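Local coordinates for uncharacterized protein AF_1382 (Archaeoglobus fulgidus DSM 4304, PDB 2QVO) that is of unknown function but has a winged helix-turn-helix fold and probably binds DNA as a small archaeal transcriptional regulator, at residues M19-E24 and K69-T74; Q34-K39 and S45-I50; L49-F54 and V60-E65. All blocks are in the same frame, centred on the assembly; numbering follows the deposited sequence.

Contact 1 of 3, residues M19-E24 and K69-T74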
ATOM      1  N   MET A  19      -3.750   1.772   0.112  1.00 13.24           N
ATOM      2  CA  MET A  19      -5.097   1.304   0.420  1.00 14.24           C
ATOM      3  C   MET A  19      -5.257  -0.114  -0.112  1.00 13.86           C
ATOM      4  O   MET A  19      -5.954  -0.909   0.494  1.00 13.22           O
ATOM      5  CB  MET A  19      -6.180   2.242  -0.127  1.00 14.29           C
ATOM      6  CG  MET A  19      -6.175   3.660   0.566  1.00 15.30           C
ATOM      7  SD  MET A  19      -5.969   3.623   2.348  1.00 19.57           S
ATOM      8  CE  MET A  19      -7.629   3.158   2.810  1.00 20.96           C
ATOM      9  N   THR A  20      -4.571  -0.427  -1.214  1.00 14.07           N
ATOM     10  CA  THR A  20      -4.551  -1.821  -1.719  1.00 13.80           C
ATOM     11  C   THR A  20      -3.966  -2.801  -0.709  1.00 13.86           C
ATOM     12  O   THR A  20      -4.530  -3.880  -0.480  1.00 14.14           O
ATOM     13  CB  THR A  20      -3.790  -1.945  -3.074  1.00 14.12           C
ATOM     14  OG1 THR A  20      -4.465  -1.165  -4.071  1.00 14.49           O
ATOM     15  CG2 THR A  20      -3.749  -3.405  -3.537  1.00 13.54           C
ATOM     16  N   ILE A  21      -2.835  -2.443  -0.106  1.00 13.19           N
ATOM     17  CA  ILE A  21      -2.224  -3.266   0.940  1.00 13.26           C
ATOM     18  C   ILE A  21      -3.189  -3.408   2.113  1.00 14.21           C
ATOM     19  O   ILE A  21      -3.378  -4.497   2.643  1.00 13.93           O
ATOM     20  CB  ILE A  21      -0.880  -2.654   1.428  1.00 13.66           C
ATOM     21  CG1 ILE A  21       0.096  -2.501   0.254  1.00 12.15           C
ATOM     22  CG2 ILE A  21      -0.241  -3.492   2.566  1.00 13.26           C
ATOM     23  CD1 ILE A  21       1.313  -1.613   0.576  1.00 13.68           C
ATOM     24  N   TYR A  22      -3.783  -2.288   2.516  1.00 14.21           N
ATOM     25  CA  TYR A  22      -4.728  -2.255   3.625  1.00 15.35           C
ATOM     26  C   TYR A  22      -5.895  -3.239   3.415  1.00 15.08           C
ATOM     27  O   TYR A  22      -6.121  -4.134   4.253  1.00 15.58           O
ATOM     28  CB  TYR A  22      -5.224  -0.813   3.819  1.00 15.86           C
ATOM     29  CG  TYR A  22      -6.302  -0.659   4.870  1.00 17.52           C
ATOM     30  CD1 TYR A  22      -5.990  -0.701   6.233  1.00 18.58           C
ATOM     31  CD2 TYR A  22      -7.630  -0.481   4.496  1.00 18.54           C
ATOM     32  CE1 TYR A  22      -6.993  -0.568   7.201  1.00 20.72           C
ATOM     33  CE2 TYR A  22      -8.637  -0.338   5.454  1.00 21.84           C
ATOM     34  CZ  TYR A  22      -8.312  -0.383   6.791  1.00 19.79           C
ATOM     35  OH  TYR A  22      -9.324  -0.254   7.718  1.00 22.59           O
ATOM     36  N   TYR A  23      -6.609  -3.090   2.304  1.00 15.01           N
ATOM     37  CA  TYR A  23      -7.785  -3.920   2.035  1.00 14.96           C
ATOM     38  C   TYR A  23      -7.427  -5.380   1.793  1.00 14.13           C
ATOM     39  O   TYR A  23      -8.131  -6.271   2.247  1.00 12.89           O
ATOM     40  CB  TYR A  23      -8.618  -3.368   0.888  1.00 16.48           C
ATOM     41  CG  TYR A  23      -9.393  -2.141   1.306  1.00 19.06           C
ATOM     42  CD1 TYR A  23     -10.417  -2.235   2.259  1.00 20.59           C
ATOM     43  CD2 TYR A  23      -9.092  -0.895   0.779  1.00 19.99           C
ATOM     44  CE1 TYR A  23     -11.129  -1.121   2.658  1.00 22.27           C
ATOM     45  CE2 TYR A  23      -9.794   0.240   1.181  1.00 21.82           C
ATOM     46  CZ  TYR A  23     -10.810   0.113   2.117  1.00 21.78           C
ATOM     47  OH  TYR A  23     -11.519   1.224   2.513  1.00 23.44           O
ATOM     48  N   GLU A  24      -6.321  -5.616   1.097  1.00 13.58           N
ATOM     49  CA  GLU A  24      -5.880  -6.998   0.854  1.00 14.56           C
ATOM     50  C   GLU A  24      -5.524  -7.716   2.176  1.00 14.87           C
ATOM     51  O   GLU A  24      -5.939  -8.859   2.403  1.00 14.67           O
ATOM     52  CB  GLU A  24      -4.708  -7.009  -0.135  1.00 14.04           C
ATOM     53  CG  GLU A  24      -4.144  -8.392  -0.442  1.00 17.45           C
ATOM     54  CD  GLU A  24      -5.032  -9.248  -1.344  1.00 20.53           C
ATOM     55  OE1 GLU A  24      -4.467 -10.142  -2.005  1.00 22.33           O
ATOM     56  OE2 GLU A  24      -6.276  -9.063  -1.376  1.00 21.44           O
ATOM     57  N   LYS A  69       7.947 -11.266  -3.169  1.00 22.15           N
ATOM     58  CA  LYS A  69       8.031 -10.157  -2.207  1.00 21.75           C
ATOM     59  C   LYS A  69       6.692  -9.984  -1.499  1.00 19.62           C
ATOM     60  O   LYS A  69       5.666  -9.774  -2.145  1.00 19.04           O
ATOM     61  CB  LYS A  69       8.459  -8.847  -2.888  1.00 22.06           C
ATOM     62  CG  LYS A  69       8.956  -7.797  -1.886  1.00 23.65           C
ATOM     63  CD  LYS A  69       9.770  -6.668  -2.530  1.00 24.70           C
ATOM     64  CE  LYS A  69      10.366  -5.771  -1.443  1.00 27.17           C
ATOM     65  NZ  LYS A  69      10.869  -4.468  -1.931  1.00 30.84           N
ATOM     66  N   ILE A  70       6.715 -10.087  -0.172  1.00 18.34           N
ATOM     67  CA  ILE A  70       5.511  -9.926   0.638  1.00 17.47           C
ATOM     68  C   ILE A  70       5.606  -8.628   1.447  1.00 17.94           C
ATOM     69  O   ILE A  70       6.639  -8.321   2.035  1.00 17.13           O
ATOM     70  CB  ILE A  70       5.300 -11.115   1.581  1.00 17.31           C
ATOM     71  CG1 ILE A  70       5.090 -12.396   0.755  1.00 17.86           C
ATOM     72  CG2 ILE A  70       4.093 -10.865   2.510  1.00 17.26           C
ATOM     73  CD1 ILE A  70       5.002 -13.652   1.583  1.00 19.95           C
ATOM     74  N   ILE A  71       4.513  -7.879   1.455  1.00 17.64           N
ATOM     75  CA  ILE A  71       4.484  -6.562   2.093  1.00 18.34           C
ATOM     76  C   ILE A  71       3.442  -6.578   3.207  1.00 19.31           C
ATOM     77  O   ILE A  71       2.320  -7.017   2.990  1.00 18.97           O
ATOM     78  CB  ILE A  71       4.164  -5.495   1.048  1.00 18.49           C
ATOM     79  CG1 ILE A  71       5.261  -5.497  -0.026  1.00 19.26           C
ATOM     80  CG2 ILE A  71       4.052  -4.117   1.702  1.00 18.05           C
ATOM     81  CD1 ILE A  71       4.751  -5.467  -1.411  1.00 21.57           C
ATOM     82  N   ARG A  72       3.813  -6.108   4.394  1.00 20.39           N
ATOM     83  CA  ARG A  72       2.852  -6.003   5.498  1.00 22.01           C
ATOM     84  C   ARG A  72       2.899  -4.603   6.102  1.00 21.49           C
ATOM     85  O   ARG A  72       3.977  -4.024   6.212  1.00 21.48           O
ATOM     86  CB  ARG A  72       3.116  -7.064   6.569  1.00 22.08           C
ATOM     87  CG  ARG A  72       4.343  -6.822   7.464  1.00 24.06           C
ATOM     88  CD  ARG A  72       4.419  -7.847   8.583  1.00 25.29           C
ATOM     89  NE  ARG A  72       4.143  -9.176   8.032  1.00 31.76           N
ATOM     90  CZ  ARG A  72       5.062  -9.970   7.489  1.00 33.57           C
ATOM     91  NH1 ARG A  72       6.341  -9.595   7.456  1.00 33.95           N
ATOM     92  NH2 ARG A  72       4.698 -11.150   6.994  1.00 33.27           N
ATOM     93  N   LEU A  73       1.736  -4.073   6.476  1.00 21.11           N
ATOM     94  CA  LEU A  73       1.668  -2.776   7.172  1.00 21.25           C
ATOM     95  C   LEU A  73       2.190  -2.903   8.583  1.00 21.22           C
ATOM     96  O   LEU A  73       1.890  -3.881   9.276  1.00 21.86           O
ATOM     97  CB  LEU A  73       0.228  -2.242   7.223  1.00 21.86           C
ATOM     98  CG  LEU A  73      -0.388  -1.703   5.927  1.00 20.67           C
ATOM     99  CD1 LEU A  73      -1.843  -1.361   6.124  1.00 23.56           C
ATOM    100  CD2 LEU A  73       0.377  -0.497   5.409  1.00 22.54           C
ATOM    101  N   THR A  74       2.974  -1.915   9.007  1.00 21.35           N
ATOM    102  CA  THR A  74       3.348  -1.787  10.407  1.00 20.82           C
ATOM    103  C   THR A  74       2.135  -1.213  11.134  1.00 21.28           C
ATOM    104  O   THR A  74       1.161  -0.818  10.495  1.00 19.45           O
ATOM    105  CB  THR A  74       4.544  -0.851  10.590  1.00 21.42           C
ATOM    106  OG1 THR A  74       4.220   0.441  10.053  1.00 20.74           O
ATOM    107  CG2 THR A  74       5.782  -1.419   9.890  1.00 21.30           C
TER
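Ile71 is the first residue of 69-74 to reach helix 12-26, and it does so with a single branch. With chi1 at -61° its CG1 lies beside the backbone N and CG2 opposite that N, so that CG2 is the methyl that meets Ile21 CD1, at 3.9 Å. The two isoleucine side chains cross at about a right angle, and Ile51 of helix 44-56 packs against both. Arg72, the next residue, has its CB on the other side of the strand, and its NH1 forms a salt bridge with Glu63 OE1 on the adjacent strand. Leu73 returns to the helix side and takes the larger share of the strand's side of the contact. Its CG sits 3.8 Å from Ile21 CG2, while its two methyls divide the work: CD2 lies beside the same Ile21 branch, and CD1 lies 3.9 Å from Tyr22 CA. That methyl also approaches the Tyr22 ring at its edge, near the ring plane. The Tyr22 side chain continues to helix 75-90, where it touches Ala81 and Gln82. Thr74 ends the segment as the N-cap of that helix, its OG1 hydrogen-bonded to Gly77 N. The segment axes cross at -86°, 8.6 Å apart, and no hydrogen bond spans them. Alternate strand residues packed on the first long helix, with the last helix starting directly afterwards, fit the core of a winged-helix domain.

Contact 2 of 3, residues Q34-K39 and S45-I50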
ATOM      1  N   GLN A  34       3.318  -8.292  -6.650  1.00 22.50           N
ATOM      2  CA  GLN A  34       2.716  -8.609  -7.951  1.00 23.43           C
ATOM      3  C   GLN A  34       1.211  -8.317  -7.961  1.00 22.97           C
ATOM      4  O   GLN A  34       0.686  -7.777  -8.931  1.00 23.63           O
ATOM      5  CB  GLN A  34       2.955 -10.095  -8.301  1.00 24.04           C
ATOM      6  CG  GLN A  34       4.423 -10.547  -8.338  1.00 26.38           C
ATOM      7  CD  GLN A  34       5.063 -10.776  -6.970  0.80 29.13           C
ATOM      8  OE1 GLN A  34       4.380 -10.960  -5.974  1.00 31.11           O
ATOM      9  NE2 GLN A  34       6.402 -10.774  -6.930  0.60 30.92           N
ATOM     10  N   TYR A  35       0.533  -8.672  -6.874  1.00 22.02           N
ATOM     11  CA  TYR A  35      -0.890  -8.390  -6.724  1.00 21.38           C
ATOM     12  C   TYR A  35      -1.189  -6.884  -6.664  1.00 20.36           C
ATOM     13  O   TYR A  35      -2.126  -6.406  -7.322  1.00 20.17           O
ATOM     14  CB  TYR A  35      -1.461  -9.095  -5.491  1.00 22.11           C
ATOM     15  CG  TYR A  35      -2.826  -8.577  -5.101  1.00 22.73           C
ATOM     16  CD1 TYR A  35      -3.975  -9.053  -5.720  1.00 22.49           C
ATOM     17  CD2 TYR A  35      -2.960  -7.577  -4.132  1.00 23.25           C
ATOM     18  CE1 TYR A  35      -5.231  -8.568  -5.366  1.00 22.97           C
ATOM     19  CE2 TYR A  35      -4.205  -7.080  -3.781  1.00 23.86           C
ATOM     20  CZ  TYR A  35      -5.331  -7.572  -4.404  1.00 23.02           C
ATOM     21  OH  TYR A  35      -6.558  -7.073  -4.038  1.00 24.95           O
ATOM     22  N   ILE A  36      -0.417  -6.141  -5.870  1.00 19.46           N
ATOM     23  CA  ILE A  36      -0.590  -4.684  -5.798  1.00 18.59           C
ATOM     24  C   ILE A  36      -0.512  -4.091  -7.193  1.00 19.23           C
ATOM     25  O   ILE A  36      -1.362  -3.291  -7.587  1.00 17.85           O
ATOM     26  CB  ILE A  36       0.444  -4.010  -4.873  1.00 18.23           C
ATOM     27  CG1 ILE A  36       0.325  -4.543  -3.440  1.00 17.86           C
ATOM     28  CG2 ILE A  36       0.245  -2.483  -4.861  1.00 17.76           C
ATOM     29  CD1 ILE A  36       1.543  -4.190  -2.574  1.00 16.79           C
ATOM     30  N   ALA A  37       0.508  -4.519  -7.939  1.00 19.99           N
ATOM     31  CA  ALA A  37       0.691  -4.121  -9.333  1.00 21.80           C
ATOM     32  C   ALA A  37      -0.527  -4.438 -10.201  1.00 22.47           C
ATOM     33  O   ALA A  37      -0.897  -3.617 -11.022  1.00 24.34           O
ATOM     34  CB  ALA A  37       1.938  -4.774  -9.919  1.00 21.24           C
ATOM     35  N   SER A  38      -1.150  -5.608 -10.015  1.00 24.75           N
ATOM     36  CA  SER A  38      -2.350  -5.985 -10.809  1.00 25.49           C
ATOM     37  C   SER A  38      -3.540  -5.056 -10.541  1.00 25.90           C
ATOM     38  O   SER A  38      -4.386  -4.847 -11.424  1.00 26.96           O
ATOM     39  CB  SER A  38      -2.762  -7.447 -10.583  1.00 26.30           C
ATOM     40  OG  SER A  38      -3.545  -7.624  -9.401  1.00 27.71           O
ATOM     41  N   LYS A  39      -3.581  -4.496  -9.332  1.00 24.69           N
ATOM     42  CA  LYS A  39      -4.704  -3.680  -8.855  1.00 24.46           C
ATOM     43  C   LYS A  39      -4.581  -2.181  -9.119  1.00 24.53           C
ATOM     44  O   LYS A  39      -5.585  -1.484  -9.248  1.00 24.90           O
ATOM     45  CB  LYS A  39      -4.875  -3.888  -7.348  1.00 24.44           C
ATOM     46  CG  LYS A  39      -5.440  -5.229  -6.961  1.00 25.59           C
ATOM     47  CD  LYS A  39      -6.929  -5.312  -7.293  1.00 27.23           C
ATOM     48  CE  LYS A  39      -7.327  -6.754  -7.483  1.00 29.13           C
ATOM     49  NZ  LYS A  39      -8.547  -6.902  -8.323  1.00 29.27           N
ATOM     50  N   SER A  45       7.981  -1.508 -11.416  1.00 18.20           N
ATOM     51  CA  SER A  45       9.118  -0.729 -10.886  1.00 18.79           C
ATOM     52  C   SER A  45       8.687   0.462 -10.034  1.00 18.87           C
ATOM     53  O   SER A  45       9.361   0.804  -9.050  1.00 18.40           O
ATOM     54  CB  SER A  45      10.002  -0.201 -12.015  1.00 19.28           C
ATOM     55  OG  SER A  45       9.218   0.587 -12.894  1.00 21.88           O
ATOM     56  N   TYR A  46       7.587   1.107 -10.421  1.00 18.56           N
ATOM     57  CA  TYR A  46       7.055   2.211  -9.628  1.00 19.48           C
ATOM     58  C   TYR A  46       6.466   1.746  -8.295  1.00 18.74           C
ATOM     59  O   TYR A  46       6.698   2.366  -7.261  1.00 18.89           O
ATOM     60  CB  TYR A  46       5.997   3.003 -10.395  1.00 20.69           C
ATOM     61  CG  TYR A  46       5.594   4.249  -9.651  1.00 23.23           C
ATOM     62  CD1 TYR A  46       6.425   5.360  -9.637  1.00 24.99           C
ATOM     63  CD2 TYR A  46       4.396   4.311  -8.935  1.00 24.62           C
ATOM     64  CE1 TYR A  46       6.071   6.510  -8.960  1.00 26.86           C
ATOM     65  CE2 TYR A  46       4.031   5.461  -8.250  1.00 25.34           C
ATOM     66  CZ  TYR A  46       4.880   6.557  -8.266  1.00 25.62           C
ATOM     67  OH  TYR A  46       4.555   7.718  -7.602  1.00 26.85           O
ATOM     68  N   VAL A  47       5.697   0.660  -8.327  1.00 17.95           N
ATOM     69  CA  VAL A  47       5.208   0.039  -7.099  1.00 17.34           C
ATOM     70  C   VAL A  47       6.377  -0.274  -6.146  1.00 17.83           C
ATOM     71  O   VAL A  47       6.334   0.051  -4.946  1.00 17.74           O
ATOM     72  CB  VAL A  47       4.377  -1.225  -7.424  1.00 17.36           C
ATOM     73  CG1 VAL A  47       3.965  -1.971  -6.147  1.00 17.15           C
ATOM     74  CG2 VAL A  47       3.151  -0.839  -8.236  1.00 16.21           C
ATOM     75  N   TRP A  48       7.426  -0.877  -6.691  1.00 18.25           N
ATOM     76  CA  TRP A  48       8.629  -1.191  -5.927  1.00 19.46           C
ATOM     77  C   TRP A  48       9.195   0.065  -5.259  1.00 18.85           C
ATOM     78  O   TRP A  48       9.463   0.055  -4.052  1.00 18.86           O
ATOM     79  CB  TRP A  48       9.656  -1.847  -6.850  1.00 20.30           C
ATOM     80  CG  TRP A  48      10.848  -2.427  -6.154  1.00 24.75           C
ATOM     81  CD1 TRP A  48      10.938  -3.657  -5.568  1.00 27.15           C
ATOM     82  CD2 TRP A  48      12.136  -1.811  -6.005  1.00 26.27           C
ATOM     83  NE1 TRP A  48      12.203  -3.838  -5.042  1.00 28.98           N
ATOM     84  CE2 TRP A  48      12.957  -2.723  -5.304  1.00 27.79           C
ATOM     85  N   LEU A  49       9.321   1.150  -6.027  1.00 18.83           N
ATOM     86  CA  LEU A  49       9.872   2.427  -5.511  1.00 19.20           C
ATOM     87  C   LEU A  49       9.034   2.988  -4.354  1.00 18.49           C
ATOM     88  O   LEU A  49       9.573   3.414  -3.322  1.00 18.13           O
ATOM     89  CB  LEU A  49       9.983   3.463  -6.647  1.00 18.99           C
ATOM     90  CG  LEU A  49      10.622   4.846  -6.383  1.00 19.91           C
ATOM     91  CD2 LEU A  49      10.385   5.773  -7.563  1.00 21.07           C
ATOM     92  N   ILE A  50       7.717   2.994  -4.531  1.00 17.53           N
ATOM     93  CA  ILE A  50       6.805   3.490  -3.494  1.00 18.34           C
ATOM     94  C   ILE A  50       6.848   2.648  -2.220  1.00 17.94           C
ATOM     95  O   ILE A  50       6.878   3.190  -1.105  1.00 17.44           O
ATOM     96  CB  ILE A  50       5.351   3.630  -4.031  1.00 17.95           C
ATOM     97  CG1 ILE A  50       5.279   4.719  -5.111  1.00 19.43           C
ATOM     98  CG2 ILE A  50       4.351   3.885  -2.893  1.00 19.52           C
ATOM     99  CD1 ILE A  50       5.765   6.134  -4.663  1.00 21.35           C
TER
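In the helix-turn-helix unit of this winged-helix domain, Val47 of helix 44-56 packs against Ile36 and Ala37 of helix 33-39. Each of its methyls has its own partner. CG1, anti to the backbone N (chi1 175°), comes to 4.0 Å from Ile36 CG2, and the two branched side chains meet at a slant. CG2 lies over the backbone of the neighbouring residue, 4.2 Å from Ala37 CA and 4.4 Å from Ala37 CB. The short alanine side chain fits this close passage, in which the CA atoms of Ala37 and Val47 are only 6.5 Å apart. Ile36 uses its CG2 for the valine, while its longer branch reaches on to Ile21 and Ile71. Val47 in turn also touches Val40 and Ser42 of the connecting loop, so one side chain packs on both the helix and the turn. With 105 Å² buried and no hydrogen bond across it, this small apolar joint between two helices and a short turn is that of a helix-turn-helix motif, whose second helix is probably the DNA-recognition helix, as in other winged-helix DNA-binding proteins.

Contact 3 of 3, residues L49-F54 and V60-E65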
ATOM      1  N   LEU A  49       9.321   1.150  -6.027  1.00 18.83           N
ATOM      2  CA  LEU A  49       9.872   2.427  -5.511  1.00 19.20           C
ATOM      3  C   LEU A  49       9.034   2.988  -4.354  1.00 18.49           C
ATOM      4  O   LEU A  49       9.573   3.414  -3.322  1.00 18.13           O
ATOM      5  CB  LEU A  49       9.983   3.463  -6.647  1.00 18.99           C
ATOM      6  CG  LEU A  49      10.622   4.846  -6.383  1.00 19.91           C
ATOM      7  CD2 LEU A  49      10.385   5.773  -7.563  1.00 21.07           C
ATOM      8  N   ILE A  50       7.717   2.994  -4.531  1.00 17.53           N
ATOM      9  CA  ILE A  50       6.805   3.490  -3.494  1.00 18.34           C
ATOM     10  C   ILE A  50       6.848   2.648  -2.220  1.00 17.94           C
ATOM     11  O   ILE A  50       6.878   3.190  -1.105  1.00 17.44           O
ATOM     12  CB  ILE A  50       5.351   3.630  -4.031  1.00 17.95           C
ATOM     13  CG1 ILE A  50       5.279   4.719  -5.111  1.00 19.43           C
ATOM     14  CG2 ILE A  50       4.351   3.885  -2.893  1.00 19.52           C
ATOM     15  CD1 ILE A  50       5.765   6.134  -4.663  1.00 21.35           C
ATOM     16  N   ILE A  51       6.837   1.327  -2.384  1.00 18.03           N
ATOM     17  CA  ILE A  51       6.994   0.401  -1.258  1.00 18.82           C
ATOM     18  C   ILE A  51       8.276   0.705  -0.476  1.00 19.09           C
ATOM     19  O   ILE A  51       8.263   0.743   0.758  1.00 19.70           O
ATOM     20  CB  ILE A  51       6.977  -1.091  -1.733  1.00 18.42           C
ATOM     21  CG1 ILE A  51       5.613  -1.462  -2.342  1.00 18.96           C
ATOM     22  CG2 ILE A  51       7.360  -2.047  -0.597  1.00 19.13           C
ATOM     23  CD1 ILE A  51       4.414  -1.336  -1.425  1.00 20.12           C
ATOM     24  N   LYS A  52       9.378   0.933  -1.186  1.00 19.81           N
ATOM     25  CA  LYS A  52      10.644   1.271  -0.522  1.00 20.59           C
ATOM     26  C   LYS A  52      10.526   2.587   0.261  1.00 20.63           C
ATOM     27  O   LYS A  52      11.085   2.721   1.352  1.00 20.75           O
ATOM     28  CB  LYS A  52      11.812   1.313  -1.521  1.00 21.39           C
ATOM     29  CG  LYS A  52      12.161  -0.048  -2.183  1.00 22.71           C
ATOM     30  CD  LYS A  52      12.913  -0.993  -1.251  0.30 24.35           C
ATOM     31  N   LYS A  53       9.776   3.542  -0.278  1.00 20.42           N
ATOM     32  CA  LYS A  53       9.541   4.803   0.432  1.00 20.95           C
ATOM     33  C   LYS A  53       8.685   4.572   1.684  1.00 21.25           C
ATOM     34  O   LYS A  53       8.958   5.155   2.746  1.00 20.63           O
ATOM     35  CB  LYS A  53       8.919   5.855  -0.489  1.00 20.65           C
ATOM     36  CG  LYS A  53       9.875   6.316  -1.617  1.00 20.90           C
ATOM     37  CD  LYS A  53       9.312   7.505  -2.402  1.00 21.95           C
ATOM     38  CE  LYS A  53      10.342   8.074  -3.364  0.10 21.04           C
ATOM     39  N   PHE A  54       7.669   3.717   1.561  1.00 21.19           N
ATOM     40  CA  PHE A  54       6.828   3.347   2.708  1.00 22.01           C
ATOM     41  C   PHE A  54       7.647   2.653   3.787  1.00 22.66           C
ATOM     42  O   PHE A  54       7.446   2.897   4.984  1.00 22.63           O
ATOM     43  CB  PHE A  54       5.653   2.440   2.297  1.00 21.78           C
ATOM     44  CG  PHE A  54       4.542   3.152   1.571  1.00 23.15           C
ATOM     45  CD1 PHE A  54       4.352   4.523   1.710  1.00 25.09           C
ATOM     46  CD2 PHE A  54       3.650   2.440   0.785  1.00 23.40           C
ATOM     47  CE1 PHE A  54       3.313   5.173   1.041  1.00 25.41           C
ATOM     48  CE2 PHE A  54       2.607   3.085   0.123  1.00 23.23           C
ATOM     49  CZ  PHE A  54       2.449   4.456   0.246  1.00 22.88           C
ATOM     50  N   VAL A  60       5.460   0.202   6.179  1.00 22.76           N
ATOM     51  CA  VAL A  60       5.379  -1.190   5.749  1.00 22.50           C
ATOM     52  C   VAL A  60       6.677  -1.897   6.072  1.00 23.17           C
ATOM     53  O   VAL A  60       7.709  -1.253   6.276  1.00 21.88           O
ATOM     54  CB  VAL A  60       5.093  -1.338   4.220  1.00 22.58           C
ATOM     55  CG1 VAL A  60       3.834  -0.578   3.795  1.00 21.90           C
ATOM     56  CG2 VAL A  60       6.311  -0.969   3.379  1.00 22.31           C
ATOM     57  N   GLU A  61       6.614  -3.226   6.114  1.00 24.40           N
ATOM     58  CA  GLU A  61       7.794  -4.062   6.116  1.00 26.93           C
ATOM     59  C   GLU A  61       7.712  -5.019   4.925  1.00 27.54           C
ATOM     60  O   GLU A  61       6.616  -5.419   4.515  1.00 27.35           O
ATOM     61  CB  GLU A  61       7.914  -4.847   7.427  1.00 26.80           C
ATOM     62  CG  GLU A  61       8.422  -4.020   8.590  1.00 29.31           C
ATOM     63  CD  GLU A  61       8.332  -4.745   9.924  1.00 29.95           C
ATOM     64  OE1 GLU A  61       8.531  -5.980   9.960  1.00 33.88           O
ATOM     65  OE2 GLU A  61       8.072  -4.066  10.940  1.00 34.80           O
ATOM     66  N   CYS A  62       8.873  -5.338   4.361  1.00 28.88           N
ATOM     67  CA  CYS A  62       8.990  -6.281   3.250  1.00 30.69           C
ATOM     68  C   CYS A  62       9.710  -7.529   3.686  1.00 31.07           C
ATOM     69  O   CYS A  62      10.610  -7.479   4.530  1.00 31.22           O
ATOM     70  CB  CYS A  62       9.825  -5.681   2.126  1.00 31.17           C
ATOM     71  SG  CYS A  62       9.136  -4.229   1.413  1.00 35.18           S
ATOM     72  N   GLU A  63       9.339  -8.657   3.098  1.00 31.26           N
ATOM     73  CA  GLU A  63      10.211  -9.809   3.164  1.00 31.87           C
ATOM     74  C   GLU A  63      10.080 -10.669   1.918  1.00 31.60           C
ATOM     75  O   GLU A  63       9.077 -10.611   1.211  1.00 31.54           O
ATOM     76  CB  GLU A  63      10.015 -10.605   4.458  1.00 31.67           C
ATOM     77  CG  GLU A  63       8.760 -11.438   4.549  1.00 32.72           C
ATOM     78  CD  GLU A  63       8.704 -12.194   5.858  1.00 33.32           C
ATOM     79  OE1 GLU A  63       8.447 -11.554   6.903  1.00 36.24           O
ATOM     80  OE2 GLU A  63       8.941 -13.423   5.850  1.00 36.42           O
ATOM     81  N   LEU A  64      11.127 -11.430   1.633  1.00 32.14           N
ATOM     82  CA  LEU A  64      11.117 -12.324   0.488  1.00 32.30           C
ATOM     83  C   LEU A  64      10.776 -13.724   0.949  1.00 32.09           C
ATOM     84  O   LEU A  64      11.342 -14.223   1.925  1.00 32.17           O
ATOM     85  CB  LEU A  64      12.463 -12.314  -0.243  1.00 32.81           C
ATOM     86  CG  LEU A  64      12.815 -11.075  -1.078  1.00 33.89           C
ATOM     87  CD1 LEU A  64      14.140 -11.284  -1.790  1.00 34.92           C
ATOM     88  CD2 LEU A  64      11.726 -10.737  -2.090  1.00 34.59           C
ATOM     89  N   GLU A  65       9.808 -14.322   0.268  1.00 31.52           N
ATOM     90  CA  GLU A  65       9.476 -15.721   0.430  1.00 31.66           C
ATOM     91  C   GLU A  65       9.806 -16.374  -0.909  1.00 30.71           C
ATOM     92  O   GLU A  65       9.010 -16.337  -1.853  1.00 30.06           O
ATOM     93  CB  GLU A  65       8.002 -15.875   0.810  1.00 31.60           C
ATOM     94  CG  GLU A  65       7.498 -17.316   0.912  1.00 33.33           C
ATOM     95  CD  GLU A  65       5.977 -17.401   0.824  1.00 33.29           C
ATOM     96  OE1 GLU A  65       5.305 -17.010   1.796  1.00 37.34           O
ATOM     97  OE2 GLU A  65       5.448 -17.866  -0.210  1.00 35.61           O
TER
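Val60 pushes both of its methyls against Phe54 CB, CG2 at 3.6 Å and CG1 at 3.8 Å. The valine torsion explains the double contact: chi1 of -55° puts CG2 between the backbone N and the carbonyl carbon, with CG1 beside N, and the pair straddles the phenylalanine CB. CG1 also meets the Phe54 ring obliquely. The ring, although its CB points at the strand, leads away from it and packs on Ile50 of its own helix, whose CG2 stands 3.5 Å above one face, offset to the rim. Ile17 of helix 12-26 touches Phe54, Ile50 and Ile51.

Val60 CG2 also lies 3.7 Å from the backbone oxygen Ile51 O, about one turn back along the helix from Phe54, an apolar methyl set against a carbonyl. The side chain of Ile51 bridges two strand residues. Its CG2, anti to the backbone N, is 4.3 Å from Val60 CG2 and makes the closer approach to Cys62 SG, at 3.5 Å. The thiol is thus met by a methyl from the helix, while Lys69 of the neighbouring strand and Glu55 also touch the cysteine side chain.

Val60 and Cys62 have their CB atoms on the helix side of the strand, and Glu61 between them has its CB on the other, the alternation expected of an extended chain. The backbones come closest where the helix nears its end, the CA atoms of Phe54 and Val60 lying 5.7 Å apart; the segment axes make an angle of 120°, and from Glu63 onward the strand runs clear of the helix. A probable recognition helix followed by a short turn and the first long strand of a β-hairpin is the helix-to-wing junction of winged-helix proteins.

In the fold
All three contacts are apolar, and none has a hydrogen bond across it, yet they differ with place. Contact 1 is the most central, about 5 Å from the centre of the chain, and sets a helix across the sheet with aliphatic branches and a tyrosine edge. Contacts 2 and 3, each about 9 Å out, share helix 44-56: its first half meets the preceding helix through one small valine joint, its second half the wing. Contacts 1 and 2 are buried; contact 3 is only partly so, its strand running on into exposed residues. Contacts 1 and 3 are joined by probable sheet hydrogen bonds such as Glu61 N to Arg72 O, while Ile36, Ile21, Ile51 and Ile71 merge all three into one core.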